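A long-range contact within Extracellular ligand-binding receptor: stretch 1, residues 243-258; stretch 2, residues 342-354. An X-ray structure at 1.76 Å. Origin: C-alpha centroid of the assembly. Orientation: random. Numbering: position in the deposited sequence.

Stretch 1, residues 243-258: GVAGARGVGIVQAFPD
Stretch 2 (342-354) RYVNIGVIGRDGQ

What holds the two stretches together? Six backbone hydrogen bonds join the strand that runs through Gly251 to Gln254, with the residues just before it, to strand 345-349, running antiparallel with 152° between their N-to-C directions. Ile252 N gives to Gly347 O (2.7 Å) and Gly347 N to Ile252 O (2.9 Å); Gln254 N gives to Asn345 O (2.7 Å) and Asn345 N to Gln254 O (3.0 Å). Gly251 faces Val348 and Val253 faces Ile346 as non-hydrogen-bonded pairs, CA to CA 4.2 and 4.3 Å, against 5.2 Å for Ile252 and Gly347. The ladder continues with Ile349 N to Val250 O (2.9 Å) and Gly249 N to Ile349 O (2.8 Å), both nearly linear.

How does the chain enter and leave this ladder? The helix, begun earlier in the chain, ends at Ala247 and passes into a type II turn from Ala247 to Val250, closed by Val250 N to Ala247 O at 3.1 Å. Arg248 has phi/psi -59/138 and Gly249 92/-7, where a CB would jam against the preceding carbonyl. Beyond Ile349, a type I turn from Gly350 to Gly353 is closed by Gly353 N to Gly350 O (3.0 Å). Gly353, at 79/2, lies beside Val244, whose t rotamer brings CG1 to 3.2 Å from Arg351 O. One water accepts from Arg248 NH1 (2.7 Å) and donates to Arg351 O (2.8 Å).

Where do the side chains pack? Ile349 (m, t) points toward stretch 1 and has the largest covered area; its CD1 lies 4.1 Å from Ala247 CB and 4.2 Å from both Val250 CB and Ile252 CD1. Ile252 (m, t) and Gln254 (m, m) share a sheet face with Asn345. On the other face, Val253 (t) sets CG1 3.4 Å from CG1 of Val344 (t) and CG2 4.1 Å from CG1 of Ile346 (m, t). Gly251 CA lies 3.1 Å from Gly347 O, a CA-H...O contact; an ideal CB there would lie 3.6 Å from the same oxygen.

What does Tyr343 do beyond the strands? With chi1 -179° (t) and chi2 103°, its CA-to-CB bond points toward stretch 1, and its ring lies against Gln254 to Pro257. Gln254 O meets the ring edge, 4.0 Å from Tyr343 CD2, while Ala255 O approaches CD2 obliquely at 3.4 Å. Pro257 CD packs 4.4 Å from Tyr343 CZ. Within its own stretch, Asn345 (t) donates from ND2 to Tyr343 OH at 3.2 Å. Two waters bridge the stretches here: one donates to Ala255 O (2.6 Å) and Tyr343 O (2.8 Å); another donates to Phe256 O (2.9 Å) and hydrogen-bonds Tyr343 OH (2.8 Å).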

ATOM      1  N   GLY A 243      -4.112 -17.555  14.133  1.00 16.98           N
ATOM      2  CA  GLY A 243      -3.405 -18.813  13.975  1.00 17.32           C
ATOM      3  C   GLY A 243      -3.425 -19.283  12.534  1.00 16.51           C
ATOM      4  O   GLY A 243      -4.063 -18.676  11.673  1.00 15.64           O
ATOM      5  N   VAL A 244      -2.701 -20.359  12.260  1.00 18.57           N
ATOM      6  CA  VAL A 244      -2.700 -20.934  10.920  1.00 16.57           C
ATOM      7  C   VAL A 244      -4.109 -21.403  10.574  1.00 16.47           C
ATOM      8  O   VAL A 244      -4.567 -21.241   9.439  1.00 15.88           O
ATOM      9  CB  VAL A 244      -1.679 -22.088  10.831  1.00 24.32           C
ATOM     10  CG1 VAL A 244      -1.823 -22.845   9.525  1.00 23.84           C
ATOM     11  CG2 VAL A 244      -0.280 -21.521  10.965  1.00 20.81           C
ATOM     12  N   ALA A 245      -4.795 -21.957  11.569  1.00 17.21           N
ATOM     13  CA  ALA A 245      -6.188 -22.384  11.431  1.00 26.10           C
ATOM     14  C   ALA A 245      -7.106 -21.306  10.871  1.00 23.91           C
ATOM     15  O   ALA A 245      -7.897 -21.572   9.973  1.00 23.06           O
ATOM     16  CB  ALA A 245      -6.726 -22.875  12.772  1.00 26.74           C
ATOM     17  N   GLY A 246      -7.018 -20.090  11.400  1.00 17.37           N
ATOM     18  CA  GLY A 246      -7.897 -19.028  10.942  1.00 15.33           C
ATOM     19  C   GLY A 246      -7.377 -18.330   9.700  1.00 16.13           C
ATOM     20  O   GLY A 246      -8.128 -17.711   8.950  1.00 15.38           O
ATOM     21  N   ALA A 247      -6.070 -18.401   9.487  1.00 16.04           N
ATOM     22  CA  ALA A 247      -5.458 -17.641   8.401  1.00 14.81           C
ATOM     23  C   ALA A 247      -5.561 -18.361   7.064  1.00 13.58           C
ATOM     24  O   ALA A 247      -5.604 -17.712   6.010  1.00 13.10           O
ATOM     25  CB  ALA A 247      -3.992 -17.323   8.724  1.00 16.25           C
ATOM     26  N   ARG A 248      -5.575 -19.690   7.097  1.00 14.22           N
ATOM     27  CA  ARG A 248      -5.604 -20.461   5.857  1.00 14.43           C
ATOM     28  C   ARG A 248      -6.844 -20.095   5.056  1.00 19.92           C
ATOM     29  O   ARG A 248      -7.929 -19.914   5.614  1.00 14.25           O
ATOM     30  CB  ARG A 248      -5.538 -21.972   6.115  1.00 17.06           C
ATOM     31  CG  ARG A 248      -6.691 -22.507   6.913  1.00 17.12           C
ATOM     32  CD  ARG A 248      -6.366 -23.838   7.558  1.00 23.44           C
ATOM     33  NE  ARG A 248      -7.524 -24.357   8.277  1.00 26.74           N
ATOM     34  CZ  ARG A 248      -7.505 -25.430   9.062  1.00 32.11           C
ATOM     35  NH1 ARG A 248      -6.379 -26.110   9.243  1.00 28.31           N
ATOM     36  NH2 ARG A 248      -8.620 -25.820   9.667  1.00 28.40           N
ATOM     37  N   GLY A 249      -6.681 -19.937   3.751  1.00 16.85           N
ATOM     38  CA  GLY A 249      -7.819 -19.602   2.918  1.00 16.75           C
ATOM     39  C   GLY A 249      -8.019 -18.111   2.726  1.00 19.53           C
ATOM     40  O   GLY A 249      -8.878 -17.700   1.941  1.00 25.22           O
ATOM     41  N   VAL A 250      -7.252 -17.292   3.444  1.00 12.97           N
ATOM     42  CA  VAL A 250      -7.292 -15.854   3.204  1.00 12.49           C
ATOM     43  C   VAL A 250      -6.469 -15.525   1.965  1.00 21.93           C
ATOM     44  O   VAL A 250      -5.294 -15.890   1.879  1.00 15.92           O
ATOM     45  CB  VAL A 250      -6.730 -15.058   4.391  1.00 13.33           C
ATOM     46  CG1 VAL A 250      -6.599 -13.571   4.027  1.00 11.81           C
ATOM     47  CG2 VAL A 250      -7.607 -15.252   5.619  1.00 18.01           C
ATOM     48  N   GLY A 251      -7.084 -14.844   1.003  1.00 12.94           N
ATOM     49  CA  GLY A 251      -6.353 -14.360  -0.153  1.00 14.32           C
ATOM     50  C   GLY A 251      -5.934 -12.916   0.041  1.00 17.61           C
ATOM     51  O   GLY A 251      -6.739 -12.087   0.466  1.00 14.01           O
ATOM     52  N   ILE A 252      -4.673 -12.616  -0.256  1.00 12.42           N
ATOM     53  CA  ILE A 252      -4.150 -11.263  -0.125  1.00 13.15           C
ATOM     54  C   ILE A 252      -3.731 -10.787  -1.509  1.00 16.10           C
ATOM     55  O   ILE A 252      -2.894 -11.415  -2.155  1.00 17.87           O
ATOM     56  CB  ILE A 252      -2.914 -11.212   0.796  1.00 17.06           C
ATOM     57  CG1 ILE A 252      -3.221 -11.821   2.161  1.00 22.81           C
ATOM     58  CG2 ILE A 252      -2.414  -9.773   0.950  1.00 17.79           C
ATOM     59  CD1 ILE A 252      -1.978 -12.007   3.026  1.00 24.90           C
ATOM     60  N   VAL A 253      -4.321  -9.694  -1.976  1.00 11.63           N
ATOM     61  CA  VAL A 253      -3.920  -9.144  -3.271  1.00 11.95           C
ATOM     62  C   VAL A 253      -2.635  -8.374  -3.052  1.00 17.30           C
ATOM     63  O   VAL A 253      -2.587  -7.463  -2.216  1.00 25.34           O
ATOM     64  CB  VAL A 253      -4.960  -8.188  -3.831  1.00 17.44           C
ATOM     65  CG1 VAL A 253      -4.587  -7.792  -5.241  1.00 20.53           C
ATOM     66  CG2 VAL A 253      -6.281  -8.857  -3.844  1.00 20.05           C
ATOM     67  N   GLN A 254      -1.590  -8.737  -3.787  1.00 13.74           N
ATOM     68  CA  GLN A 254      -0.284  -8.104  -3.609  1.00 11.95           C
ATOM     69  C   GLN A 254      -0.013  -7.109  -4.716  1.00 15.27           C
ATOM     70  O   GLN A 254      -0.304  -7.380  -5.879  1.00 13.61           O
ATOM     71  CB  GLN A 254       0.825  -9.153  -3.606  1.00 16.16           C
ATOM     72  CG  GLN A 254       0.668 -10.231  -2.549  1.00 19.56           C
ATOM     73  CD  GLN A 254       0.977  -9.751  -1.138  1.00 27.36           C
ATOM     74  OE1 GLN A 254       0.787  -8.576  -0.796  1.00 29.31           O
ATOM     75  NE2 GLN A 254       1.454 -10.669  -0.306  1.00 27.99           N
ATOM     76  N   ALA A 255       0.550  -5.956  -4.357  1.00 11.90           N
ATOM     77  CA  ALA A 255       0.890  -4.936  -5.344  1.00 12.42           C
ATOM     78  C   ALA A 255       2.359  -5.035  -5.728  1.00 12.15           C
ATOM     79  O   ALA A 255       2.825  -4.326  -6.624  1.00 13.66           O
ATOM     80  CB  ALA A 255       0.586  -3.536  -4.799  1.00 15.01           C
ATOM     81  N   PHE A 256       3.078  -5.928  -5.058  1.00 12.84           N
ATOM     82  CA  PHE A 256       4.517  -6.064  -5.268  1.00 11.84           C
ATOM     83  C   PHE A 256       4.862  -7.541  -5.210  1.00 14.59           C
ATOM     84  O   PHE A 256       4.081  -8.327  -4.653  1.00 15.01           O
ATOM     85  CB  PHE A 256       5.266  -5.329  -4.150  1.00 15.74           C
ATOM     86  CG  PHE A 256       4.945  -3.873  -4.066  1.00 15.54           C
ATOM     87  CD1 PHE A 256       5.475  -2.986  -4.994  1.00 20.98           C
ATOM     88  CD2 PHE A 256       4.102  -3.383  -3.071  1.00 19.15           C
ATOM     89  CE1 PHE A 256       5.187  -1.633  -4.930  1.00 20.35           C
ATOM     90  CE2 PHE A 256       3.807  -2.030  -3.002  1.00 21.97           C
ATOM     91  CZ  PHE A 256       4.354  -1.153  -3.934  1.00 17.35           C
ATOM     92  N   PRO A 257       6.031  -7.928  -5.760  1.00 15.98           N
ATOM     93  CA  PRO A 257       6.488  -9.319  -5.606  1.00 15.31           C
ATOM     94  C   PRO A 257       6.610  -9.663  -4.131  1.00 17.11           C
ATOM     95  O   PRO A 257       6.713  -8.770  -3.288  1.00 14.52           O
ATOM     96  CB  PRO A 257       7.877  -9.311  -6.259  1.00 21.98           C
ATOM     97  CG  PRO A 257       7.819  -8.178  -7.257  1.00 26.36           C
ATOM     98  CD  PRO A 257       6.962  -7.128  -6.583  1.00 21.31           C
ATOM     99  N   ASP A 258       6.573 -10.946  -3.804  1.00 11.89           N
ATOM    100  CA  ASP A 258       6.597 -11.327  -2.405  1.00 11.63           C
ATOM    101  C   ASP A 258       7.921 -10.910  -1.774  1.00 11.62           C
ATOM    102  O   ASP A 258       8.979 -11.163  -2.342  1.00 16.79           O
ATOM    103  CB  ASP A 258       6.392 -12.836  -2.256  1.00 17.70           C
ATOM    104  CG  ASP A 258       6.171 -13.236  -0.813  1.00 23.70           C
ATOM    105  OD1 ASP A 258       7.183 -13.360  -0.092  1.00 21.76           O
ATOM    106  OD2 ASP A 258       4.992 -13.394  -0.407  1.00 23.82           O
ATOM    107  N   ARG A 342       0.701  -1.553 -12.894  1.00 12.80           N
ATOM    108  CA  ARG A 342      -0.518  -2.371 -12.974  1.00 16.95           C
ATOM    109  C   ARG A 342      -0.276  -3.801 -12.470  1.00 16.43           C
ATOM    110  O   ARG A 342      -1.044  -4.727 -12.772  1.00 18.30           O
ATOM    111  CB  ARG A 342      -1.067  -2.393 -14.399  1.00 18.78           C
ATOM    112  CG  ARG A 342      -1.921  -1.175 -14.782  1.00 20.74           C
ATOM    113  CD  ARG A 342      -2.800  -1.486 -16.021  1.00 53.26           C
ATOM    114  NE  ARG A 342      -4.215  -1.668 -15.681  1.00 56.20           N
ATOM    115  CZ  ARG A 342      -4.964  -2.704 -16.059  1.00 58.87           C
ATOM    116  NH1 ARG A 342      -4.445  -3.673 -16.803  1.00 59.73           N
ATOM    117  NH2 ARG A 342      -6.238  -2.770 -15.690  1.00 59.25           N
ATOM    118  N   TYR A 343       0.792  -3.982 -11.700  1.00 14.38           N
ATOM    119  CA  TYR A 343       1.097  -5.290 -11.118  1.00 15.14           C
ATOM    120  C   TYR A 343       0.100  -5.632 -10.009  1.00 14.47           C
ATOM    121  O   TYR A 343      -0.020  -4.919  -9.027  1.00 12.95           O
ATOM    122  CB  TYR A 343       2.530  -5.317 -10.558  1.00 18.36           C
ATOM    123  CG  TYR A 343       2.946  -6.646  -9.944  1.00 17.49           C
ATOM    124  CD1 TYR A 343       3.779  -7.518 -10.629  1.00 28.25           C
ATOM    125  CD2 TYR A 343       2.510  -7.023  -8.673  1.00 17.56           C
ATOM    126  CE1 TYR A 343       4.161  -8.733 -10.072  1.00 26.86           C
ATOM    127  CE2 TYR A 343       2.880  -8.235  -8.112  1.00 14.67           C
ATOM    128  CZ  TYR A 343       3.714  -9.079  -8.812  1.00 20.09           C
ATOM    129  OH  TYR A 343       4.078 -10.287  -8.253  1.00 23.97           O
ATOM    130  N   VAL A 344      -0.602  -6.750 -10.164  1.00 12.62           N
ATOM    131  CA  VAL A 344      -1.474  -7.241  -9.104  1.00 11.72           C
ATOM    132  C   VAL A 344      -1.357  -8.764  -9.090  1.00 14.89           C
ATOM    133  O   VAL A 344      -1.416  -9.399 -10.134  1.00 17.46           O
ATOM    134  CB  VAL A 344      -2.941  -6.813  -9.347  1.00 19.09           C
ATOM    135  CG1 VAL A 344      -3.879  -7.704  -8.586  1.00 28.37           C
ATOM    136  CG2 VAL A 344      -3.164  -5.349  -8.967  1.00 19.62           C
ATOM    137  N   ASN A 345      -1.166  -9.350  -7.914  1.00 13.69           N
ATOM    138  CA  ASN A 345      -0.959 -10.791  -7.840  1.00 15.87           C
ATOM    139  C   ASN A 345      -1.609 -11.307  -6.561  1.00 17.63           C
ATOM    140  O   ASN A 345      -1.290 -10.852  -5.465  1.00 19.89           O
ATOM    141  CB  ASN A 345       0.545 -11.097  -7.840  1.00 19.97           C
ATOM    142  CG  ASN A 345       0.855 -12.567  -8.088  1.00 27.63           C
ATOM    143  OD1 ASN A 345      -0.041 -13.402  -8.207  1.00 24.97           O
ATOM    144  ND2 ASN A 345       2.139 -12.884  -8.178  1.00 31.36           N
ATOM    145  N   ILE A 346      -2.537 -12.245  -6.695  1.00 14.57           N
ATOM    146  CA  ILE A 346      -3.240 -12.709  -5.509  1.00 10.52           C
ATOM    147  C   ILE A 346      -2.523 -13.889  -4.893  1.00 13.99           C
ATOM    148  O   ILE A 346      -2.302 -14.903  -5.560  1.00 16.06           O
ATOM    149  CB  ILE A 346      -4.670 -13.135  -5.835  1.00 19.73           C
ATOM    150  CG1 ILE A 346      -5.443 -11.966  -6.436  1.00 22.37           C
ATOM    151  CG2 ILE A 346      -5.359 -13.644  -4.582  1.00 21.72           C
ATOM    152  CD1 ILE A 346      -6.851 -12.327  -6.825  1.00 22.51           C
ATOM    153  N   GLY A 347      -2.149 -13.750  -3.625  1.00 15.17           N
ATOM    154  CA  GLY A 347      -1.584 -14.861  -2.880  1.00 17.40           C
ATOM    155  C   GLY A 347      -2.666 -15.453  -1.996  1.00 17.27           C
ATOM    156  O   GLY A 347      -3.589 -14.745  -1.602  1.00 22.69           O
ATOM    157  N   VAL A 348      -2.579 -16.747  -1.699  1.00  9.87           N
ATOM    158  CA  VAL A 348      -3.523 -17.338  -0.760  1.00  9.89           C
ATOM    159  C   VAL A 348      -2.741 -18.019   0.338  1.00  9.71           C
ATOM    160  O   VAL A 348      -1.767 -18.734   0.056  1.00 14.43           O
ATOM    161  CB  VAL A 348      -4.446 -18.363  -1.448  1.00 17.11           C
ATOM    162  CG1 VAL A 348      -5.451 -18.940  -0.443  1.00 21.42           C
ATOM    163  CG2 VAL A 348      -5.172 -17.719  -2.630  1.00 19.23           C
ATOM    164  N   ILE A 349      -3.127 -17.779   1.586  1.00  9.96           N
ATOM    165  CA  ILE A 349      -2.465 -18.441   2.711  1.00 11.39           C
ATOM    166  C   ILE A 349      -2.843 -19.921   2.748  1.00 12.29           C
ATOM    167  O   ILE A 349      -4.024 -20.277   2.850  1.00 13.75           O
ATOM    168  CB  ILE A 349      -2.789 -17.759   4.048  1.00  9.49           C
ATOM    169  CG1 ILE A 349      -2.381 -16.278   4.006  1.00 10.12           C
ATOM    170  CG2 ILE A 349      -2.059 -18.458   5.207  1.00 12.23           C
ATOM    171  CD1 ILE A 349      -2.694 -15.519   5.298  1.00 12.77           C
ATOM    172  N   GLY A 350      -1.841 -20.792   2.628  1.00 13.30           N
ATOM    173  CA  GLY A 350      -2.099 -22.219   2.562  1.00 14.05           C
ATOM    174  C   GLY A 350      -2.306 -22.824   3.932  1.00 17.36           C
ATOM    175  O   GLY A 350      -2.249 -22.121   4.947  1.00 11.85           O
ATOM    176  N   ARG A 351      -2.556 -24.131   3.965  1.00 18.56           N
ATOM    177  CA  ARG A 351      -2.756 -24.837   5.228  1.00 18.42           C
ATOM    178  C   ARG A 351      -1.484 -24.845   6.064  1.00 16.05           C
ATOM    179  O   ARG A 351      -1.531 -25.104   7.269  1.00 15.76           O
ATOM    180  CB  ARG A 351      -3.208 -26.273   4.982  1.00 19.26           C
ATOM    181  CG  ARG A 351      -4.548 -26.404   4.315  1.00 23.33           C
ATOM    182  CD  ARG A 351      -4.812 -27.861   4.012  1.00 31.72           C
ATOM    183  NE  ARG A 351      -6.024 -28.036   3.219  1.00 40.93           N
ATOM    184  CZ  ARG A 351      -6.361 -29.170   2.611  1.00 47.65           C
ATOM    185  NH1 ARG A 351      -5.572 -30.237   2.696  1.00 46.17           N
ATOM    186  NH2 ARG A 351      -7.487 -29.234   1.911  1.00 49.51           N
ATOM    187  N   ASP A 352      -0.347 -24.567   5.427  1.00 15.67           N
ATOM    188  CA  ASP A 352       0.923 -24.509   6.138  1.00 16.34           C
ATOM    189  C   ASP A 352       1.274 -23.100   6.608  1.00 17.15           C
ATOM    190  O   ASP A 352       2.375 -22.870   7.094  1.00 20.95           O
ATOM    191  CB  ASP A 352       2.069 -25.068   5.288  1.00 20.40           C
ATOM    192  CG  ASP A 352       2.265 -24.301   3.995  1.00 23.06           C
ATOM    193  OD1 ASP A 352       1.552 -23.294   3.773  1.00 22.26           O
ATOM    194  OD2 ASP A 352       3.134 -24.706   3.198  1.00 26.38           O
ATOM    195  N   GLY A 353       0.344 -22.165   6.451  1.00 15.67           N
ATOM    196  CA  GLY A 353       0.582 -20.793   6.872  1.00 18.24           C
ATOM    197  C   GLY A 353       1.415 -19.946   5.921  1.00 21.38           C
ATOM    198  O   GLY A 353       1.683 -18.778   6.217  1.00 18.23           O
ATOM    199  N   GLN A 354       1.808 -20.515   4.780  1.00 15.32           N
ATOM    200  CA  GLN A 354       2.643 -19.810   3.803  1.00 17.25           C
ATOM    201  C   GLN A 354       1.781 -19.268   2.672  1.00 15.65           C
ATOM    202  O   GLN A 354       0.727 -19.817   2.381  1.00 15.53           O
ATOM    203  CB  GLN A 354       3.695 -20.758   3.223  1.00 20.72           C
ATOM    204  CG  GLN A 354       4.629 -21.371   4.265  1.00 28.96           C
ATOM    205  CD  GLN A 354       5.659 -20.382   4.758  1.00 34.34           C
ATOM    206  OE1 GLN A 354       6.368 -19.764   3.964  1.00 37.90           O
ATOM    207  NE2 GLN A 354       5.740 -20.216   6.073  1.00 35.40           N
TER
HETATM  208  O   HOH W   1      -3.754 -25.654   8.912  1.00 24.62           O
HETATM  209  O   HOH W   2       1.560  -2.747  -8.184  1.00 15.21           O
HETATM  210  O   HOH W   3       3.569 -11.018  -5.550  1.00 30.73           O